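Local coordinates for protein charybdin (Charybdis maritima, PDB 2B7U) that is a plant ribosome-inactivating protein with a mixed alpha/beta fold built around a six-stranded sheet and a long helix packed on it, at residues R72-D76 against D77-R81; A124-I128 against L129-Y133; L158-V161 against S162-C166; K189-Q192 against W193-N196. All coordinates share one frame; numbering follows the deposited sequence.

Interaction 1: R72-D76 against D77-R81; sequences RIHRD and DLVLR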
# COMPACT_ATOMS: atom_id res chain seq x y z
N ARG A 72 1.17 4.39 10.16
CA ARG A 72 1.35 3.00 10.61
C ARG A 72 0.57 2.11 9.65
O ARG A 72 -0.59 2.36 9.38
CB ARG A 72 0.83 2.82 12.01
CG ARG A 72 1.21 1.51 12.62
CD ARG A 72 1.30 1.60 14.13
NE ARG A 72 2.41 2.45 14.59
CZ ARG A 72 2.62 2.76 15.87
NH1 ARG A 72 1.78 2.34 16.81
NH2 ARG A 72 3.65 3.52 16.20
N ILE A 73 1.26 1.11 9.11
CA ILE A 73 0.73 0.27 8.04
C ILE A 73 0.87 -1.20 8.42
O ILE A 73 1.89 -1.61 8.95
CB ILE A 73 1.52 0.57 6.74
CG1 ILE A 73 1.37 2.05 6.38
CG2 ILE A 73 1.05 -0.30 5.59
CD1 ILE A 73 2.25 2.54 5.25
N HIS A 74 -0.13 -2.01 8.06
CA HIS A 74 -0.04 -3.46 8.25
C HIS A 74 1.04 -4.10 7.37
O HIS A 74 1.09 -3.84 6.16
CB HIS A 74 -1.37 -4.12 7.93
CG HIS A 74 -2.45 -3.82 8.90
ND1 HIS A 74 -2.66 -4.57 10.02
CD2 HIS A 74 -3.38 -2.84 8.91
CE1 HIS A 74 -3.69 -4.07 10.69
NE2 HIS A 74 -4.15 -3.02 10.03
N ARG A 75 1.86 -4.96 7.97
CA ARG A 75 3.00 -5.54 7.27
C ARG A 75 2.57 -6.71 6.41
O ARG A 75 3.29 -7.06 5.47
CB ARG A 75 4.10 -5.96 8.24
CG ARG A 75 5.35 -6.30 7.50
CD ARG A 75 6.49 -6.74 8.38
NE ARG A 75 7.53 -7.38 7.57
CZ ARG A 75 8.69 -7.77 8.07
NH1 ARG A 75 9.58 -8.36 7.27
NH2 ARG A 75 8.98 -7.56 9.35
N ASP A 76 1.43 -7.30 6.72
CA ASP A 76 0.97 -8.47 5.97
C ASP A 76 0.11 -8.13 4.76
O ASP A 76 0.13 -8.84 3.77
CB ASP A 76 0.30 -9.50 6.90
CG ASP A 76 -0.85 -8.92 7.69
OD1 ASP A 76 -1.04 -7.67 7.72
OD2 ASP A 76 -1.55 -9.72 8.34
N ASP A 77 -0.65 -7.05 4.80
CA ASP A 77 -1.47 -6.68 3.65
C ASP A 77 -1.26 -5.26 3.12
O ASP A 77 -1.92 -4.89 2.16
CB ASP A 77 -2.95 -6.98 3.93
CG ASP A 77 -3.54 -6.12 5.00
OD1 ASP A 77 -4.73 -6.33 5.35
OD2 ASP A 77 -2.84 -5.23 5.51
N LEU A 78 -0.32 -4.52 3.70
CA LEU A 78 0.03 -3.17 3.30
C LEU A 78 -1.12 -2.16 3.38
O LEU A 78 -1.11 -1.12 2.72
CB LEU A 78 0.69 -3.16 1.90
CG LEU A 78 1.98 -3.96 1.83
CD1 LEU A 78 2.63 -3.82 0.44
CD2 LEU A 78 2.96 -3.59 2.91
N VAL A 79 -2.08 -2.44 4.25
CA VAL A 79 -3.20 -1.56 4.47
C VAL A 79 -2.82 -0.49 5.52
O VAL A 79 -2.28 -0.79 6.58
CB VAL A 79 -4.44 -2.35 4.91
CG1 VAL A 79 -5.56 -1.44 5.33
CG2 VAL A 79 -4.92 -3.24 3.77
N LEU A 80 -3.13 0.75 5.20
CA LEU A 80 -2.87 1.86 6.12
C LEU A 80 -3.81 1.73 7.33
O LEU A 80 -5.02 1.52 7.19
CB LEU A 80 -3.08 3.18 5.36
CG LEU A 80 -2.26 4.40 5.80
CD1 LEU A 80 -2.07 5.36 4.65
CD2 LEU A 80 -2.97 5.08 6.96
N ARG A 81 -3.27 1.85 8.54
CA ARG A 81 -4.10 1.74 9.74
C ARG A 81 -4.25 3.02 10.55
O ARG A 81 -5.26 3.21 11.26
CB ARG A 81 -3.58 0.64 10.66
CG ARG A 81 -4.44 0.32 11.91
CD ARG A 81 -5.88 0.11 11.59
NE ARG A 81 -6.09 -0.95 10.61
CZ ARG A 81 -7.14 -1.03 9.79
NH1 ARG A 81 -8.12 -0.13 9.84
NH2 ARG A 81 -7.24 -2.03 8.93
O HOH W 1 -4.02 -7.31 8.07
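His74 and Arg81 meet beside the turn of an antiparallel beta hairpin, where Arg81 NE donates to His74 NE2 at 2.9 Å. The bond is nearly straight and lies close to the plane of both flat groups, even though imidazole and guanidinium are turned 74° against each other. Arg81 reaches the ring by folding back: CG leaves anti to the backbone N (chi1 -175°), and bends at chi2 and chi3 then swing NE round to the imidazole. Arg81 NH2 adds a weak bond to the same nitrogen, while NH1 is taken by the carbonyls of Leu94 and Glu95. Asp77 stands alongside His74, with OD2 3.0 Å from His74 CB and its carboxylate almost perpendicular to the ring. Its chi1 of 67° sets CG between N and the carbonyl carbon, which lets OD2 accept from Val79 N at 3.2 Å, from above the carboxylate plane, in an Asx turn. Asp76 OD1 comes within 3.8 Å of Asp77 OD2; a water donating to Asp76 OD1 and, weakly, to Asp77 OD1 probably eases this crowding of charge. Backbone bonds from Arg81 N to Arg72 O and from His74 N to Val79 O tie the two arms of the hairpin together. Ile73 and Leu80, a non-hydrogen-bonded pair, share one face of the sheet and, like Leu78 of the turn, pack against helix 151-170: Ile73 on Cys166, Leu80 on Leu158, Leu78 on Thr169 and Arg170.

Interaction 2: A124-I128 against L129-Y133; sequences AQQDI and LDISY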
# COMPACT_ATOMS: atom_id res chain seq x y z
N ALA A 124 -13.09 11.96 1.48
CA ALA A 124 -12.39 13.01 0.75
C ALA A 124 -13.32 13.84 -0.14
O ALA A 124 -12.96 14.94 -0.56
CB ALA A 124 -11.29 12.40 -0.09
N GLN A 125 -14.52 13.32 -0.37
CA GLN A 125 -15.47 13.89 -1.32
C GLN A 125 -14.79 14.15 -2.67
O GLN A 125 -15.02 15.18 -3.31
CB GLN A 125 -16.15 15.13 -0.73
CG GLN A 125 -16.79 14.83 0.62
CD GLN A 125 -17.44 16.03 1.28
OE1 GLN A 125 -17.47 17.12 0.71
NE2 GLN A 125 -17.97 15.83 2.48
N GLN A 126 -13.96 13.18 -3.07
CA GLN A 126 -13.14 13.31 -4.28
C GLN A 126 -12.72 11.92 -4.72
O GLN A 126 -12.36 11.10 -3.89
CB GLN A 126 -11.90 14.16 -4.00
CG GLN A 126 -11.05 14.42 -5.26
CD GLN A 126 -10.06 15.56 -5.10
OE1 GLN A 126 -9.83 16.07 -4.00
NE2 GLN A 126 -9.46 15.97 -6.20
N ASP A 127 -12.76 11.69 -6.04
CA ASP A 127 -12.43 10.38 -6.63
C ASP A 127 -10.92 10.13 -6.66
O ASP A 127 -10.12 11.05 -6.86
CB ASP A 127 -12.99 10.30 -8.05
CG ASP A 127 -14.51 10.40 -8.09
OD1 ASP A 127 -15.04 11.05 -9.03
OD2 ASP A 127 -15.18 9.85 -7.18
N ILE A 128 -10.53 8.87 -6.47
CA ILE A 128 -9.11 8.48 -6.49
C ILE A 128 -8.45 8.92 -7.80
O ILE A 128 -7.32 9.40 -7.80
CB ILE A 128 -8.92 6.94 -6.25
CG1 ILE A 128 -8.68 6.65 -4.77
CG2 ILE A 128 -7.71 6.37 -6.99
CD1 ILE A 128 -9.74 7.14 -3.88
N LEU A 129 -9.18 8.80 -8.90
CA LEU A 129 -8.65 9.15 -10.22
C LEU A 129 -8.57 10.65 -10.48
O LEU A 129 -7.99 11.06 -11.48
CB LEU A 129 -9.47 8.46 -11.32
CG LEU A 129 -9.42 6.93 -11.31
CD1 LEU A 129 -10.24 6.36 -12.47
CD2 LEU A 129 -7.99 6.38 -11.37
N ASP A 130 -9.13 11.48 -9.58
CA ASP A 130 -9.16 12.93 -9.77
C ASP A 130 -8.18 13.63 -8.84
O ASP A 130 -8.16 14.87 -8.76
CB ASP A 130 -10.59 13.46 -9.57
CG ASP A 130 -11.52 13.11 -10.73
OD1 ASP A 130 -11.05 12.93 -11.88
OD2 ASP A 130 -12.75 13.02 -10.50
N ILE A 131 -7.38 12.84 -8.14
CA ILE A 131 -6.39 13.34 -7.20
C ILE A 131 -5.01 13.29 -7.85
O ILE A 131 -4.71 12.38 -8.62
CB ILE A 131 -6.42 12.48 -5.91
CG1 ILE A 131 -7.72 12.75 -5.15
CG2 ILE A 131 -5.20 12.75 -5.02
CD1 ILE A 131 -7.99 11.81 -4.01
N SER A 132 -4.16 14.27 -7.54
CA SER A 132 -2.83 14.32 -8.13
C SER A 132 -1.83 13.62 -7.25
O SER A 132 -1.91 13.72 -6.02
CB SER A 132 -2.38 15.77 -8.36
OG SER A 132 -1.07 15.79 -8.91
N TYR A 133 -0.88 12.92 -7.88
CA TYR A 133 0.10 12.09 -7.17
C TYR A 133 1.53 12.42 -7.55
O TYR A 133 2.33 11.54 -7.85
CB TYR A 133 -0.16 10.62 -7.46
CG TYR A 133 -1.55 10.19 -7.09
CD1 TYR A 133 -2.48 9.87 -8.07
CD2 TYR A 133 -1.92 10.08 -5.77
CE1 TYR A 133 -3.75 9.47 -7.71
CE2 TYR A 133 -3.18 9.67 -5.42
CZ TYR A 133 -4.09 9.36 -6.39
OH TYR A 133 -5.35 8.98 -6.03
O HOH W 2 -13.79 13.89 -7.67
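Gln126 leaves its backbone with CG opposite the main-chain N (chi1 -176°) and stays extended beyond, which lays CG and CD across Ile131 CG1, while Tyr133, with CG anti to its carbonyl carbon (chi1 -57°), carries its hydroxyl back to Ile128. Both belong to the link that follows helix 117-124, which ends in a Schellman motif with Gln125, at positive phi, as the C-prime residue; a short 3-10 turn comes next. In that turn Asp130 N donates to Asp127 O at 2.9 Å, approaching from above the carbonyl plane. The amide of Gln126 is used at both ends: NE2 gives a weak bond to Asp130 O at 3.1 Å, and OE1 accepts from Arg156 NE of helix 151-170. Between them the aliphatic part of the side chain meets Ile131, with 3.7 Å from Gln126 CD to Ile131 CG1. Asp127 and Asp130 run side by side, their carboxylates 46° apart, and Asp127 OD1 is 3.4 Å from Asp130 OD2. A water accepting from Asp127 N and donating to Asp130 OD2 probably softens the repulsion. On the inner side, Ile128 and Tyr133 both pack on Ile159. The carbonyl of Ile128 serves two donors: Ile131 N, in a weak bond at 3.5 Å, and Tyr133 OH, which reaches Ile128 O at 2.7 Å, tilted moderately from the carbonyl plane.

Interaction 3: L158-V161 against S162-C166; sequences LIVV and SQMFC
The Phe165 ring turns an edge to Val161, whose carbonyl oxygen lies close to the ring plane, 3.5 Å from Phe165 CD2. The nearest side-chain approach of this pair is looser, 4.2 Å from Val161 CG1 to the same CD2, and the side chain of Phe165 also touches Leu60 and Leu62 of strand 56-64. The other flat group, the amide of Gln163, is directed away from the preceding turn: its chain bends at chi2 (-73°), and NE2 finds its hydrogen-bond partner in Glu199 OE1. The methylene CG of Gln163 stays behind, 3.3 Å from Ile159 O and alongside Ile159 CG2. These side chains belong to helix 151-170 of the ribosome-inactivating protein fold, a helix whose 158-166 part is buried and which packs against the mixed sheet. The successive amides of Ser162, Gln163 and Met164 bond to carbonyls four residues earlier with little bend, whereas Phe165 N meets Val161 O at 143°. This less straight bond falls where the helix widens into a pi-type turn, and the following bond, Cys166 N to Ser162 O, is weak. Met164 runs beside Val160, pointing the same way; with CG anti to the carbonyl carbon (chi1 -60°), its sulfur comes 3.8 Å from Val160 CG1 and its CG 3.3 Å from Val160 O. Ser162 sets CB 3.2 Å from Leu158 O, but its OG is hydrogen-bonded to Tyr117 OH. On the sheet side, Leu158 and Val161 both rest on Leu80 of strand 80-84.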
# COMPACT_ATOMS: atom_id res chain seq x y z
N LEU A 158 -4.42 10.87 2.97
CA LEU A 158 -4.21 9.43 3.14
C LEU A 158 -4.32 8.66 1.82
O LEU A 158 -3.58 7.67 1.61
CB LEU A 158 -5.16 8.88 4.21
CG LEU A 158 -4.86 9.34 5.65
CD1 LEU A 158 -6.01 8.94 6.62
CD2 LEU A 158 -3.52 8.80 6.20
N ILE A 159 -5.17 9.12 0.90
CA ILE A 159 -5.21 8.54 -0.43
C ILE A 159 -3.86 8.72 -1.13
O ILE A 159 -3.32 7.79 -1.72
CB ILE A 159 -6.33 9.14 -1.30
CG1 ILE A 159 -7.69 8.77 -0.71
CG2 ILE A 159 -6.22 8.66 -2.72
CD1 ILE A 159 -8.83 9.56 -1.22
N VAL A 160 -3.31 9.93 -1.07
CA VAL A 160 -2.04 10.18 -1.71
C VAL A 160 -0.94 9.28 -1.12
O VAL A 160 -0.17 8.64 -1.86
CB VAL A 160 -1.65 11.69 -1.61
CG1 VAL A 160 -0.24 11.90 -2.07
CG2 VAL A 160 -2.62 12.51 -2.44
N VAL A 161 -0.86 9.19 0.20
CA VAL A 161 0.13 8.33 0.82
C VAL A 161 -0.10 6.85 0.46
O VAL A 161 0.84 6.12 0.08
CB VAL A 161 0.15 8.52 2.33
CG1 VAL A 161 0.99 7.44 2.99
CG2 VAL A 161 0.62 9.93 2.69
N SER A 162 -1.33 6.39 0.53
CA SER A 162 -1.65 5.00 0.18
C SER A 162 -1.25 4.70 -1.26
O SER A 162 -0.68 3.63 -1.52
CB SER A 162 -3.13 4.72 0.40
OG SER A 162 -3.39 3.33 0.22
N GLN A 163 -1.57 5.59 -2.20
CA GLN A 163 -1.25 5.35 -3.59
C GLN A 163 0.25 5.36 -3.81
O GLN A 163 0.83 4.44 -4.41
CB GLN A 163 -1.93 6.36 -4.49
CG GLN A 163 -3.42 6.21 -4.58
CD GLN A 163 -3.82 5.01 -5.39
OE1 GLN A 163 -3.09 4.58 -6.28
NE2 GLN A 163 -4.98 4.42 -5.06
N MET A 164 0.92 6.38 -3.31
CA MET A 164 2.33 6.53 -3.63
C MET A 164 3.28 5.65 -2.87
O MET A 164 4.44 5.49 -3.28
CB MET A 164 2.74 8.01 -3.50
CG MET A 164 1.95 8.88 -4.42
SD MET A 164 2.44 10.64 -4.43
CE MET A 164 3.96 10.55 -5.38
N PHE A 165 2.83 5.06 -1.76
CA PHE A 165 3.68 4.12 -1.02
C PHE A 165 3.11 2.72 -1.05
O PHE A 165 3.81 1.80 -1.48
CB PHE A 165 3.98 4.68 0.37
CG PHE A 165 4.80 5.92 0.28
CD1 PHE A 165 6.16 5.82 0.08
CD2 PHE A 165 4.22 7.16 0.27
CE1 PHE A 165 6.96 6.94 -0.07
CE2 PHE A 165 5.00 8.30 0.10
CZ PHE A 165 6.38 8.19 -0.06
N CYS A 166 1.85 2.54 -0.71
CA CYS A 166 1.31 1.16 -0.66
C CYS A 166 1.10 0.57 -2.07
O CYS A 166 1.60 -0.52 -2.38
CB CYS A 166 0.07 1.08 0.16
SG CYS A 166 0.36 1.72 1.85

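Interaction 4: K189-Q192 against W193-N196; sequences KLPQ and WMQN
Pro191 takes the N-cap position of helix 192-199, Pro191 O receiving weak bonds from Met194 N, at 3.0 Å, and from Gln195 N, followed by a bond of 2.8 Å from Asn196 N to Gln192 O, nearly in line with the C=O. The pyrrolidine ring touches two side chains of the first turn. Met194 is extended beyond CG and passes obliquely by it, with SD 3.7 Å from Pro191 CD. Trp193 approaches with its pyrrole part, CD1 lying 3.7 Å from Pro191 CB. A chi1 of 77° places CG of the tryptophan between N and the carbonyl carbon and turns the indole back along the helix start, where Met194 CG sits over the centre of one face, 3.7 Å above the plane. Tyr226 stacks on the same indole, and a bound MES molecule lies about 4 Å from the Trp193 side chain. Leu190 reaches two residues of the first turn with its two methyls: CD1 touches Met194 CB at 3.9 Å, and CD2 rests against Gln195 CB. At the solvent-facing side Gln192 CG is 3.3 Å from Asn196 OD1, the two amide planes 41° apart. Proline has no amide hydrogen to give, and what it offers the helix start is an acceptor carbonyl and a carbon surface; apart from the backbone bonds, its meeting with sulfur and indole therefore depends on shape and dispersion.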
# COMPACT_ATOMS: atom_id res chain seq x y z
N LYS A 189 -1.93 12.04 -12.86
CA LYS A 189 -3.07 11.17 -12.55
C LYS A 189 -2.67 9.71 -12.62
O LYS A 189 -1.70 9.35 -13.29
CB LYS A 189 -4.25 11.42 -13.50
CG LYS A 189 -4.10 10.84 -14.91
CD LYS A 189 -5.46 10.60 -15.56
CE LYS A 189 -5.34 10.13 -17.01
NZ LYS A 189 -4.64 8.83 -17.16
N LEU A 190 -3.44 8.87 -11.93
CA LEU A 190 -3.26 7.43 -12.01
C LEU A 190 -4.08 6.93 -13.20
O LEU A 190 -5.28 7.18 -13.24
CB LEU A 190 -3.78 6.81 -10.73
CG LEU A 190 -3.75 5.28 -10.61
CD1 LEU A 190 -2.36 4.79 -10.26
CD2 LEU A 190 -4.75 4.84 -9.57
N PRO A 191 -3.46 6.22 -14.16
CA PRO A 191 -4.23 5.63 -15.26
C PRO A 191 -5.30 4.67 -14.74
O PRO A 191 -5.05 3.94 -13.80
CB PRO A 191 -3.17 4.88 -16.07
CG PRO A 191 -1.89 5.57 -15.74
CD PRO A 191 -2.02 5.95 -14.32
N GLN A 192 -6.48 4.68 -15.36
CA GLN A 192 -7.59 3.86 -14.89
C GLN A 192 -7.24 2.37 -14.87
O GLN A 192 -7.68 1.64 -13.99
CB GLN A 192 -8.86 4.11 -15.73
CG GLN A 192 -10.13 3.54 -15.09
CD GLN A 192 -11.41 4.10 -15.69
OE1 GLN A 192 -12.43 4.23 -15.00
NE2 GLN A 192 -11.37 4.43 -16.97
N TRP A 193 -6.43 1.91 -15.83
CA TRP A 193 -6.09 0.49 -15.86
C TRP A 193 -5.29 0.07 -14.63
O TRP A 193 -5.41 -1.06 -14.14
CB TRP A 193 -5.36 0.13 -17.15
CG TRP A 193 -3.92 0.50 -17.29
CD1 TRP A 193 -3.41 1.65 -17.85
CD2 TRP A 193 -2.80 -0.28 -16.89
NE1 TRP A 193 -2.03 1.61 -17.82
CE2 TRP A 193 -1.63 0.43 -17.24
CE3 TRP A 193 -2.66 -1.53 -16.28
CZ2 TRP A 193 -0.36 -0.07 -17.00
CZ3 TRP A 193 -1.39 -2.02 -16.05
CH2 TRP A 193 -0.26 -1.28 -16.40
N MET A 194 -4.46 0.98 -14.13
CA MET A 194 -3.70 0.72 -12.90
C MET A 194 -4.63 0.66 -11.68
O MET A 194 -4.41 -0.14 -10.77
CB MET A 194 -2.60 1.77 -12.71
CG MET A 194 -1.54 1.66 -13.75
SD MET A 194 -0.18 2.80 -13.51
CE MET A 194 0.73 2.47 -15.03
N GLN A 195 -5.66 1.49 -11.64
CA GLN A 195 -6.67 1.33 -10.59
C GLN A 195 -7.45 0.01 -10.71
O GLN A 195 -7.55 -0.81 -9.77
CB GLN A 195 -7.65 2.50 -10.63
CG GLN A 195 -8.72 2.40 -9.56
CD GLN A 195 -9.83 3.39 -9.76
OE1 GLN A 195 -10.47 3.42 -10.81
NE2 GLN A 195 -10.07 4.21 -8.77
N ASN A 196 -8.00 -0.24 -11.88
CA ASN A 196 -8.99 -1.30 -12.02
C ASN A 196 -8.43 -2.68 -12.31
O ASN A 196 -9.01 -3.73 -11.92
CB ASN A 196 -9.96 -0.94 -13.14
CG ASN A 196 -10.81 0.26 -12.84
OD1 ASN A 196 -11.41 0.85 -13.75
ND2 ASN A 196 -10.91 0.63 -11.58

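How the interactions relate
The four contacts follow one another along the chain. Interaction 3, on helix 151-170, is the hub and touches the other three. Interaction 1, the hairpin of strands 67-74 and 80-84, meets it about 12 Å away between centres, through Leu80 against Leu158 and Leu78 O against Cys166 SG. Interaction 2, in the link between helices 117-124 and 135-147, packs with Tyr133 on Ile159 and Gln163, and it also joins interaction 4, where Leu129 meets Leu190 and Gln195. Interactions 1 and 4 do not touch, their centres about 21 Å apart. Helix 151-170 thus connects the sheet to the partly buried turns of interactions 2 and 4.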